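Local atomic coordinates of putative polyketide synthase (Brevibacillus brevis, PDB entry 5HU7), a protein that is the dehydratase domain of a trans-AT polyketide synthase and probably removes water from beta-hydroxyacyl intermediates to leave a carbon-carbon double bond. Residues E57-A62 / I77-V82; V99-Y102 / E108-Y111; E163-R168 / L223-T228. All blocks are in the same frame, centred on the assembly; numbering follows the deposited sequence.

Contact 1: E57-A62 / I77-V82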
ATOM      1  N   GLU A  57       7.507  -1.640 -16.956  1.00 55.63           N
ATOM      2  CA  GLU A  57       6.974  -0.451 -16.274  1.00 57.22           C
ATOM      3  C   GLU A  57       6.372  -0.803 -14.889  1.00 59.83           C
ATOM      4  O   GLU A  57       6.649  -0.105 -13.921  1.00 57.73           O
ATOM      5  CB  GLU A  57       5.927   0.225 -17.172  1.00 59.26           C
ATOM      6  CG  GLU A  57       5.369   1.532 -16.671  1.00 66.96           C
ATOM      7  CD  GLU A  57       6.386   2.574 -16.274  1.00 77.12           C
ATOM      8  OE1 GLU A  57       7.414   2.681 -16.969  1.00 83.54           O
ATOM      9  OE2 GLU A  57       6.183   3.265 -15.250  1.00 78.18           O
ATOM     10  N   MET A  58       5.601  -1.905 -14.803  1.00 59.49           N
ATOM     11  CA  MET A  58       5.010  -2.391 -13.546  1.00 61.31           C
ATOM     12  C   MET A  58       6.105  -2.803 -12.547  1.00 62.32           C
ATOM     13  O   MET A  58       6.072  -2.403 -11.398  1.00 60.83           O
ATOM     14  CB  MET A  58       4.054  -3.569 -13.797  1.00 64.81           C
ATOM     15  CG  MET A  58       3.120  -3.826 -12.647  1.00 72.62           C
ATOM     16  SD  MET A  58       2.162  -5.367 -12.724  1.00 79.27           S
ATOM     17  CE  MET A  58       1.261  -5.116 -14.055  1.00 76.29           C
ATOM     18  N   ALA A  59       7.078  -3.588 -13.001  1.00 57.62           N
ATOM     19  CA  ALA A  59       8.211  -4.036 -12.186  1.00 55.92           C
ATOM     20  C   ALA A  59       9.048  -2.869 -11.672  1.00 58.77           C
ATOM     21  O   ALA A  59       9.461  -2.869 -10.510  1.00 59.89           O
ATOM     22  CB  ALA A  59       9.084  -4.947 -13.013  1.00 55.36           C
ATOM     23  N   ARG A  60       9.275  -1.869 -12.524  1.00 53.77           N
ATOM     24  CA  ARG A  60      10.038  -0.676 -12.172  1.00 55.07           C
ATOM     25  C   ARG A  60       9.302   0.150 -11.134  1.00 63.43           C
ATOM     26  O   ARG A  60       9.919   0.671 -10.218  1.00 66.92           O
ATOM     27  CB  ARG A  60      10.245   0.162 -13.442  1.00 55.86           C
ATOM     28  CG  ARG A  60      11.108   1.390 -13.251  1.00 60.54           C
ATOM     29  CD  ARG A  60      10.765   2.414 -14.280  1.00 69.87           C
ATOM     30  NE  ARG A  60       9.395   2.936 -14.117  1.00 80.89           N
ATOM     31  CZ  ARG A  60       9.015   3.876 -13.253  1.00 92.63           C
ATOM     32  NH1 ARG A  60       9.901   4.428 -12.426  1.00 86.13           N
ATOM     33  NH2 ARG A  60       7.748   4.278 -13.211  1.00 75.14           N
ATOM     34  N   ALA A  61       8.001   0.333 -11.327  1.00 61.05           N
ATOM     35  CA  ALA A  61       7.164   1.080 -10.400  1.00 63.04           C
ATOM     36  C   ALA A  61       7.177   0.425  -8.992  1.00 68.09           C
ATOM     37  O   ALA A  61       7.365   1.128  -8.020  1.00 69.86           O
ATOM     38  CB  ALA A  61       5.749   1.161 -10.946  1.00 63.98           C
ATOM     39  N   ALA A  62       7.100  -0.921  -8.906  1.00 65.36           N
ATOM     40  CA  ALA A  62       7.141  -1.679  -7.635  1.00 65.99           C
ATOM     41  C   ALA A  62       8.440  -1.495  -6.905  1.00 70.41           C
ATOM     42  O   ALA A  62       8.446  -1.261  -5.704  1.00 70.82           O
ATOM     43  CB  ALA A  62       6.905  -3.157  -7.896  1.00 65.04           C
ATOM     44  N   ILE A  77      18.331   2.862 -12.244  1.00 62.33           N
ATOM     45  CA  ILE A  77      17.870   1.502 -12.073  1.00 61.18           C
ATOM     46  C   ILE A  77      18.452   0.649 -13.179  1.00 61.95           C
ATOM     47  O   ILE A  77      18.496   1.086 -14.325  1.00 59.46           O
ATOM     48  CB  ILE A  77      16.322   1.445 -12.117  1.00 65.70           C
ATOM     49  CG1 ILE A  77      15.733   1.985 -10.807  1.00 68.78           C
ATOM     50  CG2 ILE A  77      15.815   0.018 -12.393  1.00 67.15           C
ATOM     51  CD1 ILE A  77      14.261   2.286 -10.863  1.00 82.95           C
ATOM     52  N   ARG A  78      18.864  -0.596 -12.831  1.00 56.54           N
ATOM     53  CA  ARG A  78      19.293  -1.591 -13.804  1.00 52.95           C
ATOM     54  C   ARG A  78      18.462  -2.840 -13.560  1.00 57.91           C
ATOM     55  O   ARG A  78      18.495  -3.382 -12.460  1.00 56.84           O
ATOM     56  CB  ARG A  78      20.767  -1.936 -13.707  1.00 49.76           C
ATOM     57  CG  ARG A  78      21.194  -2.957 -14.787  1.00 50.43           C
ATOM     58  CD  ARG A  78      22.586  -3.503 -14.614  1.00 53.46           C
ATOM     59  NE  ARG A  78      23.580  -2.453 -14.813  1.00 60.57           N
ATOM     60  CZ  ARG A  78      24.332  -1.890 -13.871  1.00 68.36           C
ATOM     61  NH1 ARG A  78      24.253  -2.296 -12.613  1.00 59.68           N
ATOM     62  NH2 ARG A  78      25.179  -0.923 -14.185  1.00 53.55           N
ATOM     63  N   MET A  79      17.711  -3.288 -14.564  1.00 56.86           N
ATOM     64  CA  MET A  79      16.985  -4.546 -14.497  1.00 56.78           C
ATOM     65  C   MET A  79      17.782  -5.528 -15.357  1.00 56.50           C
ATOM     66  O   MET A  79      18.224  -5.153 -16.415  1.00 57.31           O
ATOM     67  CB  MET A  79      15.560  -4.426 -14.976  1.00 60.55           C
ATOM     68  CG  MET A  79      14.794  -3.309 -14.300  1.00 67.89           C
ATOM     69  SD  MET A  79      13.085  -3.084 -14.904  1.00 74.10           S
ATOM     70  CE  MET A  79      12.495  -4.651 -14.734  1.00 71.01           C
ATOM     71  N   SER A  80      18.036  -6.738 -14.869  1.00 50.71           N
ATOM     72  CA  SER A  80      18.847  -7.754 -15.550  1.00 49.58           C
ATOM     73  C   SER A  80      18.097  -9.079 -15.581  1.00 54.33           C
ATOM     74  O   SER A  80      17.315  -9.332 -14.679  1.00 53.23           O
ATOM     75  CB  SER A  80      20.146  -7.984 -14.777  1.00 50.99           C
ATOM     76  OG  SER A  80      20.988  -6.856 -14.837  1.00 64.80           O
ATOM     77  N   HIS A  81      18.383  -9.923 -16.578  1.00 53.30           N
ATOM     78  CA  HIS A  81      17.840 -11.280 -16.698  1.00 56.07           C
ATOM     79  C   HIS A  81      16.326 -11.335 -16.632  1.00 56.08           C
ATOM     80  O   HIS A  81      15.762 -12.174 -15.947  1.00 55.70           O
ATOM     81  CB  HIS A  81      18.458 -12.187 -15.631  1.00 59.41           C
ATOM     82  CG  HIS A  81      19.948 -12.137 -15.598  1.00 66.59           C
ATOM     83  ND1 HIS A  81      20.702 -12.426 -16.720  1.00 71.01           N
ATOM     84  CD2 HIS A  81      20.783 -11.793 -14.584  1.00 69.90           C
ATOM     85  CE1 HIS A  81      21.970 -12.288 -16.350  1.00 71.49           C
ATOM     86  NE2 HIS A  81      22.065 -11.884 -15.077  1.00 71.17           N
ATOM     87  N   VAL A  82      15.674 -10.406 -17.307  1.00 52.03           N
ATOM     88  CA  VAL A  82      14.212 -10.324 -17.341  1.00 50.44           C
ATOM     89  C   VAL A  82      13.662 -11.379 -18.303  1.00 54.91           C
ATOM     90  O   VAL A  82      14.196 -11.575 -19.394  1.00 52.15           O
ATOM     91  CB  VAL A  82      13.725  -8.906 -17.713  1.00 52.54           C
ATOM     92  CG1 VAL A  82      12.209  -8.859 -17.817  1.00 52.31           C
ATOM     93  CG2 VAL A  82      14.238  -7.855 -16.719  1.00 52.01           C
TER
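Arg60 and Ile77 mark where the backbones of helix segment 57-62 and strand segment 77-82 come nearest, with 8.1 Å between Arg60 CA and Ile77 CA. That spacing is too wide for any backbone bonding, and side chains alone span it. The joint illustrates how a hot-dog domain seats its long helix against a strand of the surrounding sheet. Ala59 directs its methyl toward the strand, where Met79 meets it: the thioether chain bends at its last torsion (chi3 53°) and sets CE 3.8 Å from Ala59 CB. Two residues before Met79 on the strand, Ile77 extends its longer branch to the next helix residue, and Ile77 CD1 lies 4.1 Å from Arg60 CG, the two side chains running roughly perpendicular. Only the aliphatic part of Arg60 serves the strand. With CG trans to the main-chain nitrogen and a bend at chi3 (66°), the chain doubles back to Glu57, one turn earlier on the same helix. There NH2 of Arg60 approaches Glu57 OE2 on its syn side at 2.8 Å, a salt bridge lying almost in the guanidinium plane; NE adds weak bonds to both carboxylate oxygens. Glu57 OE2 is also bonded to His13, and OE1 to the backbone N of Val207 and Phe208, so the buried carboxylate is held by Arg60, His13 and two backbone N-H groups. A leucine in place of Arg60 would probably leave Glu57 without its charged mate inside the protein. Strand 76-84 itself runs between strands 125-135 and 241-249, hydrogen-bonded to both, while helix 52-65 packs against it, with Tyr111 of strand 108-115 touching both Ala59 and Met79.

Contact 2: V99-Y102 / E108-Y111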
ATOM      1  N   VAL A  99       2.680  -8.021  -7.889  1.00 56.73           N
ATOM      2  CA  VAL A  99       4.115  -7.837  -8.090  1.00 58.06           C
ATOM      3  C   VAL A  99       4.758  -8.040  -6.728  1.00 61.63           C
ATOM      4  O   VAL A  99       4.572  -7.217  -5.833  1.00 62.11           O
ATOM      5  CB  VAL A  99       4.585  -6.484  -8.640  1.00 63.58           C
ATOM      6  CG1 VAL A  99       6.035  -6.587  -9.077  1.00 62.83           C
ATOM      7  CG2 VAL A  99       3.712  -6.004  -9.755  1.00 65.04           C
ATOM      8  N   GLY A 100       5.491  -9.122  -6.583  1.00 55.93           N
ATOM      9  CA  GLY A 100       6.199  -9.398  -5.356  1.00 56.99           C
ATOM     10  C   GLY A 100       7.636  -8.951  -5.506  1.00 61.80           C
ATOM     11  O   GLY A 100       8.187  -9.006  -6.608  1.00 58.13           O
ATOM     12  N   ILE A 101       8.232  -8.469  -4.413  1.00 61.65           N
ATOM     13  CA  ILE A 101       9.628  -8.053  -4.369  1.00 60.96           C
ATOM     14  C   ILE A 101      10.285  -8.937  -3.287  1.00 66.91           C
ATOM     15  O   ILE A 101       9.751  -9.030  -2.193  1.00 67.47           O
ATOM     16  CB  ILE A 101       9.782  -6.561  -4.047  1.00 64.25           C
ATOM     17  CG1 ILE A 101       9.024  -5.655  -5.043  1.00 63.30           C
ATOM     18  CG2 ILE A 101      11.279  -6.191  -3.968  1.00 64.97           C
ATOM     19  CD1 ILE A 101       9.503  -5.675  -6.447  1.00 74.49           C
ATOM     20  N   TYR A 102      11.401  -9.624  -3.608  1.00 64.96           N
ATOM     21  CA  TYR A 102      12.096 -10.565  -2.723  1.00 65.09           C
ATOM     22  C   TYR A 102      13.610 -10.246  -2.669  1.00 68.46           C
ATOM     23  O   TYR A 102      14.195  -9.778  -3.654  1.00 64.97           O
ATOM     24  CB  TYR A 102      11.938 -12.008  -3.262  1.00 66.58           C
ATOM     25  CG  TYR A 102      10.548 -12.350  -3.741  1.00 68.62           C
ATOM     26  CD1 TYR A 102      10.157 -12.082  -5.049  1.00 70.33           C
ATOM     27  CD2 TYR A 102       9.615 -12.936  -2.884  1.00 68.61           C
ATOM     28  CE1 TYR A 102       8.852 -12.302  -5.471  1.00 72.23           C
ATOM     29  CE2 TYR A 102       8.300 -13.158  -3.295  1.00 68.65           C
ATOM     30  CZ  TYR A 102       7.933 -12.873  -4.599  1.00 76.34           C
ATOM     31  OH  TYR A 102       6.667 -13.131  -5.046  1.00 73.67           O
ATOM     32  N   GLU A 108      20.937  -6.255  -4.623  1.00 56.09           N
ATOM     33  CA  GLU A 108      20.094  -6.770  -5.671  1.00 57.22           C
ATOM     34  C   GLU A 108      18.776  -7.362  -5.161  1.00 59.04           C
ATOM     35  O   GLU A 108      18.725  -8.025  -4.129  1.00 57.55           O
ATOM     36  CB  GLU A 108      20.911  -7.771  -6.496  1.00 59.63           C
ATOM     37  CG  GLU A 108      20.140  -8.460  -7.609  1.00 74.98           C
ATOM     38  CD  GLU A 108      21.084  -9.083  -8.617  1.00 96.83           C
ATOM     39  OE1 GLU A 108      22.057  -9.723  -8.152  1.00 77.59           O
ATOM     40  OE2 GLU A 108      20.919  -8.851  -9.844  1.00 88.28           O
ATOM     41  N   LEU A 109      17.690  -7.044  -5.868  1.00 55.50           N
ATOM     42  CA  LEU A 109      16.364  -7.518  -5.531  1.00 55.09           C
ATOM     43  C   LEU A 109      15.866  -8.373  -6.649  1.00 55.74           C
ATOM     44  O   LEU A 109      16.240  -8.152  -7.783  1.00 52.98           O
ATOM     45  CB  LEU A 109      15.402  -6.352  -5.431  1.00 55.93           C
ATOM     46  CG  LEU A 109      15.695  -5.332  -4.406  1.00 63.86           C
ATOM     47  CD1 LEU A 109      15.018  -4.032  -4.748  1.00 65.58           C
ATOM     48  CD2 LEU A 109      15.331  -5.845  -3.023  1.00 66.27           C
ATOM     49  N   ALA A 110      14.925  -9.259  -6.341  1.00 52.84           N
ATOM     50  CA  ALA A 110      14.241 -10.064  -7.340  1.00 50.72           C
ATOM     51  C   ALA A 110      12.792  -9.638  -7.379  1.00 54.92           C
ATOM     52  O   ALA A 110      12.228  -9.202  -6.378  1.00 53.10           O
ATOM     53  CB  ALA A 110      14.357 -11.527  -6.982  1.00 51.57           C
ATOM     54  N   TYR A 111      12.183  -9.716  -8.547  1.00 54.45           N
ATOM     55  CA  TYR A 111      10.753  -9.432  -8.634  1.00 53.24           C
ATOM     56  C   TYR A 111      10.038 -10.515  -9.391  1.00 55.37           C
ATOM     57  O   TYR A 111      10.638 -11.210 -10.206  1.00 52.18           O
ATOM     58  CB  TYR A 111      10.452  -8.053  -9.233  1.00 54.32           C
ATOM     59  CG  TYR A 111      10.597  -7.968 -10.731  1.00 53.14           C
ATOM     60  CD1 TYR A 111       9.561  -8.336 -11.569  1.00 54.59           C
ATOM     61  CD2 TYR A 111      11.775  -7.520 -11.311  1.00 54.28           C
ATOM     62  CE1 TYR A 111       9.730  -8.381 -12.949  1.00 54.43           C
ATOM     63  CE2 TYR A 111      11.951  -7.530 -12.697  1.00 55.73           C
ATOM     64  CZ  TYR A 111      10.915  -7.925 -13.514  1.00 61.25           C
ATOM     65  OH  TYR A 111      11.108  -7.910 -14.868  1.00 69.34           O
TER
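Ile101 turns CG1 to the side of its own nitrogen (chi1 -57°) and folds at chi2, so that CD1 leans across to the neighbouring strand and comes within 3.8 Å of Tyr111 CB. Tyr111 takes the less common first torsion (chi1 77°), which swings its ring away from strand segment 99-102 and toward helix 52-65; CB alone is left to meet the isoleucine. These torsions dress an antiparallel beta hairpin, strands 95-105 and 108-115, within the first hot-dog half of the domain. Ile101 and Tyr111 form a non-hydrogen-bonded pair, and Ile101 CG2 also lies 4.2 Å from Leu109 CD2. The next pair, Tyr102 with Ala110, is the hydrogen-bonded one: Tyr102 N binds Ala110 O at 2.9 Å, and Ala110 N returns a nearly straight bond to Tyr102 O at 2.8 Å. Their side chains share the other face of the hairpin, where Lys112 makes a cation-pi contact with the Tyr102 ring. Leu109 also packs on Leu23 of the second subunit, which places this hairpin close to the dimer interface. Beyond the paired amides, Tyr111 makes a bent CA-H...O contact with Gly100 O, Tyr111 CA lying 3.3 Å from that oxygen.

Contact 3: E163-R168 / L223-T228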
ATOM      1  N   GLU A 163       3.905  -0.215 -46.132  1.00104.09           N
ATOM      2  CA  GLU A 163       3.776  -0.747 -47.494  1.00107.47           C
ATOM      3  C   GLU A 163       4.779  -1.890 -47.745  1.00111.78           C
ATOM      4  O   GLU A 163       4.427  -2.871 -48.377  1.00113.09           O
ATOM      5  CB  GLU A 163       3.994   0.358 -48.540  1.00111.47           C
ATOM      6  CG  GLU A 163       2.887   1.402 -48.599  1.00127.00           C
ATOM      7  CD  GLU A 163       1.606   0.972 -49.287  1.00157.29           C
ATOM      8  OE1 GLU A 163       1.660   0.638 -50.493  1.00161.38           O
ATOM      9  OE2 GLU A 163       0.539   1.015 -48.635  1.00155.04           O
ATOM     10  N   LEU A 164       6.038  -1.696 -47.318  1.00107.69           N
ATOM     11  CA  LEU A 164       7.105  -2.691 -47.436  1.00108.68           C
ATOM     12  C   LEU A 164       6.873  -3.875 -46.471  1.00115.43           C
ATOM     13  O   LEU A 164       7.205  -5.003 -46.830  1.00117.68           O
ATOM     14  CB  LEU A 164       8.475  -2.048 -47.142  1.00107.47           C
ATOM     15  CG  LEU A 164       9.697  -2.984 -47.123  1.00112.31           C
ATOM     16  CD1 LEU A 164       9.850  -3.737 -48.445  1.00116.09           C
ATOM     17  CD2 LEU A 164      10.965  -2.204 -46.836  1.00113.54           C
ATOM     18  N   LEU A 165       6.368  -3.629 -45.243  1.00109.79           N
ATOM     19  CA  LEU A 165       6.110  -4.728 -44.309  1.00108.68           C
ATOM     20  C   LEU A 165       4.953  -5.590 -44.806  1.00115.68           C
ATOM     21  O   LEU A 165       5.046  -6.810 -44.740  1.00114.35           O
ATOM     22  CB  LEU A 165       5.811  -4.237 -42.885  1.00105.83           C
ATOM     23  CG  LEU A 165       6.985  -3.795 -42.040  1.00108.53           C
ATOM     24  CD1 LEU A 165       6.540  -3.521 -40.624  1.00106.24           C
ATOM     25  CD2 LEU A 165       8.086  -4.833 -42.019  1.00112.07           C
ATOM     26  N   LYS A 166       3.889  -4.962 -45.336  1.00116.85           N
ATOM     27  CA  LYS A 166       2.740  -5.674 -45.911  1.00120.46           C
ATOM     28  C   LYS A 166       3.179  -6.652 -47.026  1.00130.54           C
ATOM     29  O   LYS A 166       2.596  -7.730 -47.153  1.00131.10           O
ATOM     30  CB  LYS A 166       1.718  -4.672 -46.466  1.00124.48           C
ATOM     31  CG  LYS A 166       0.389  -5.302 -46.867  1.00141.26           C
ATOM     32  CD  LYS A 166      -0.590  -4.255 -47.366  1.00153.40           C
ATOM     33  CE  LYS A 166      -2.010  -4.767 -47.433  1.00170.88           C
ATOM     34  NZ  LYS A 166      -2.179  -5.864 -48.424  1.00184.77           N
ATOM     35  N   GLU A 167       4.209  -6.270 -47.816  1.00131.51           N
ATOM     36  CA  GLU A 167       4.779  -7.093 -48.887  1.00136.15           C
ATOM     37  C   GLU A 167       5.222  -8.451 -48.331  1.00145.55           C
ATOM     38  O   GLU A 167       4.876  -9.482 -48.899  1.00147.96           O
ATOM     39  CB  GLU A 167       5.988  -6.380 -49.525  1.00138.11           C
ATOM     40  CG  GLU A 167       6.505  -7.033 -50.793  1.00151.93           C
ATOM     41  CD  GLU A 167       7.551  -6.220 -51.531  1.00170.49           C
ATOM     42  OE1 GLU A 167       8.372  -5.553 -50.860  1.00151.61           O
ATOM     43  OE2 GLU A 167       7.565  -6.273 -52.783  1.00167.57           O
ATOM     44  N   ARG A 168       5.973  -8.439 -47.216  1.00143.85           N
ATOM     45  CA  ARG A 168       6.471  -9.650 -46.552  1.00145.24           C
ATOM     46  C   ARG A 168       5.311 -10.411 -45.875  1.00152.57           C
ATOM     47  O   ARG A 168       4.397  -9.795 -45.331  1.00149.62           O
ATOM     48  CB  ARG A 168       7.556  -9.273 -45.522  1.00144.18           C
ATOM     49  CG  ARG A 168       8.349 -10.448 -44.938  1.00159.62           C
ATOM     50  CD  ARG A 168       9.489 -10.900 -45.837  1.00178.44           C
ATOM     51  NE  ARG A 168      10.128 -12.113 -45.325  1.00193.24           N
ATOM     52  CZ  ARG A 168      11.156 -12.739 -45.895  1.00214.38           C
ATOM     53  NH1 ARG A 168      11.663 -13.836 -45.347  1.00204.96           N
ATOM     54  NH2 ARG A 168      11.688 -12.268 -47.023  1.00204.57           N
ATOM     55  N   LEU A 223      13.980  -3.880 -39.560  1.00 98.26           N
ATOM     56  CA  LEU A 223      15.406  -4.210 -39.444  1.00 99.01           C
ATOM     57  C   LEU A 223      15.624  -5.700 -39.797  1.00107.00           C
ATOM     58  O   LEU A 223      16.480  -6.026 -40.629  1.00108.51           O
ATOM     59  CB  LEU A 223      15.911  -3.924 -38.007  1.00 96.05           C
ATOM     60  CG  LEU A 223      17.383  -4.249 -37.707  1.00 98.71           C
ATOM     61  CD1 LEU A 223      18.341  -3.538 -38.670  1.00 98.46           C
ATOM     62  CD2 LEU A 223      17.726  -3.921 -36.269  1.00 98.35           C
ATOM     63  N   ILE A 224      14.812  -6.583 -39.171  1.00104.67           N
ATOM     64  CA  ILE A 224      14.854  -8.041 -39.354  1.00106.89           C
ATOM     65  C   ILE A 224      14.659  -8.459 -40.823  1.00116.41           C
ATOM     66  O   ILE A 224      15.461  -9.257 -41.312  1.00118.19           O
ATOM     67  CB  ILE A 224      13.854  -8.750 -38.386  1.00108.58           C
ATOM     68  CG1 ILE A 224      14.354  -8.626 -36.917  1.00105.93           C
ATOM     69  CG2 ILE A 224      13.656 -10.229 -38.769  1.00111.61           C
ATOM     70  CD1 ILE A 224      13.286  -8.831 -35.854  1.00107.03           C
ATOM     71  N   THR A 225      13.630  -7.917 -41.528  1.00115.55           N
ATOM     72  CA  THR A 225      13.372  -8.266 -42.948  1.00119.57           C
ATOM     73  C   THR A 225      14.457  -7.794 -43.949  1.00124.67           C
ATOM     74  O   THR A 225      14.654  -8.454 -44.971  1.00126.92           O
ATOM     75  CB  THR A 225      11.984  -7.775 -43.413  1.00133.67           C
ATOM     76  OG1 THR A 225      11.871  -6.361 -43.206  1.00134.20           O
ATOM     77  CG2 THR A 225      10.836  -8.535 -42.737  1.00132.35           C
ATOM     78  N   GLU A 226      15.134  -6.662 -43.679  1.00119.70           N
ATOM     79  CA  GLU A 226      16.168  -6.152 -44.587  1.00121.73           C
ATOM     80  C   GLU A 226      17.464  -6.983 -44.467  1.00128.64           C
ATOM     81  O   GLU A 226      18.154  -7.180 -45.472  1.00130.37           O
ATOM     82  CB  GLU A 226      16.418  -4.645 -44.354  1.00121.60           C
ATOM     83  CG  GLU A 226      16.755  -3.867 -45.619  1.00137.99           C
ATOM     84  CD  GLU A 226      18.106  -4.152 -46.257  1.00166.24           C
ATOM     85  OE1 GLU A 226      19.098  -4.326 -45.512  1.00154.56           O
ATOM     86  OE2 GLU A 226      18.174  -4.189 -47.508  1.00165.55           O
ATOM     87  N   ALA A 227      17.775  -7.504 -43.256  1.00125.29           N
ATOM     88  CA  ALA A 227      18.953  -8.348 -43.027  1.00126.57           C
ATOM     89  C   ALA A 227      18.805  -9.690 -43.757  1.00134.47           C
ATOM     90  O   ALA A 227      19.655 -10.037 -44.583  1.00136.84           O
ATOM     91  CB  ALA A 227      19.146  -8.584 -41.537  1.00124.62           C
ATOM     92  N   THR A 228      17.706 -10.424 -43.475  1.00131.38           N
ATOM     93  CA  THR A 228      17.415 -11.718 -44.111  1.00167.16           C
ATOM     94  C   THR A 228      16.916 -11.503 -45.549  1.00192.64           C
ATOM     95  O   THR A 228      16.438 -12.437 -46.191  1.00152.78           O
ATOM     96  CB  THR A 228      16.428 -12.544 -43.248  1.00173.78           C
ATOM     97  OG1 THR A 228      16.523 -13.924 -43.618  1.00177.37           O
ATOM     98  CG2 THR A 228      14.976 -12.060 -43.358  1.00169.91           C
TER
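Thr225 and Arg168 carry most of this junction, Thr228 adding a smaller share, where the C-terminal ends of helices 158-167 and 212-227 approach each other. The methyl of Thr225 does the touching: Thr225 CG2 sits 3.8 Å from Arg168 CG and 4.1 Å from Arg168 CD, against the aliphatic part of the arginine, the two side chains running alongside one another in opposing senses. The methyl faces the arginine while the hydroxyl is occupied at home. Thr225 OG1, placed between the backbone nitrogen and the carbonyl carbon (chi1 56°), hydrogen-bonds to the carbonyl oxygen of Arg221 one turn earlier on its own helix. Leu165 adds a marginal approach, its CD2 4.3 Å from Thr225 OG1, without polar character. Arg168 has already left the helix, and a kink at chi2 (83°) steers its chain past Thr225 to the end of the neighbouring helix. There the methyl of Thr228 lies over one face of the guanidinium, with Thr228 CG2 4.3 Å from Arg168 NH1. No hydrogen bond crosses between the segments. Elsewhere Leu223 and Ala227 rest on strand 258-263. The arrangement is helix-helix packing within what is probably the second hot-dog half, between helix 158-167 and the longer helix 212-227.

In the fold
Followed from the N terminus, the chain closes three contacts in series, none nested in or crossing another. Contact 1 returns strand 76-84 to helix 52-65; contact 2 then closes the short hairpin of strands 95-105 and 108-115. Their centres are 9 Å apart and they touch: Met58 SD lies 3.4 Å from Val99 CG2, while Tyr111 OH comes 3.3 Å from Val82 CG1. Contact 3, on the opposite side of the chain's centre and about 17 Å from contact 1 between nearest atoms, closes over 54 intervening residues that include helices and strands. It probably belongs to the second hot-dog half, and strand 76-84, paired with strand 241-249, joins the two halves.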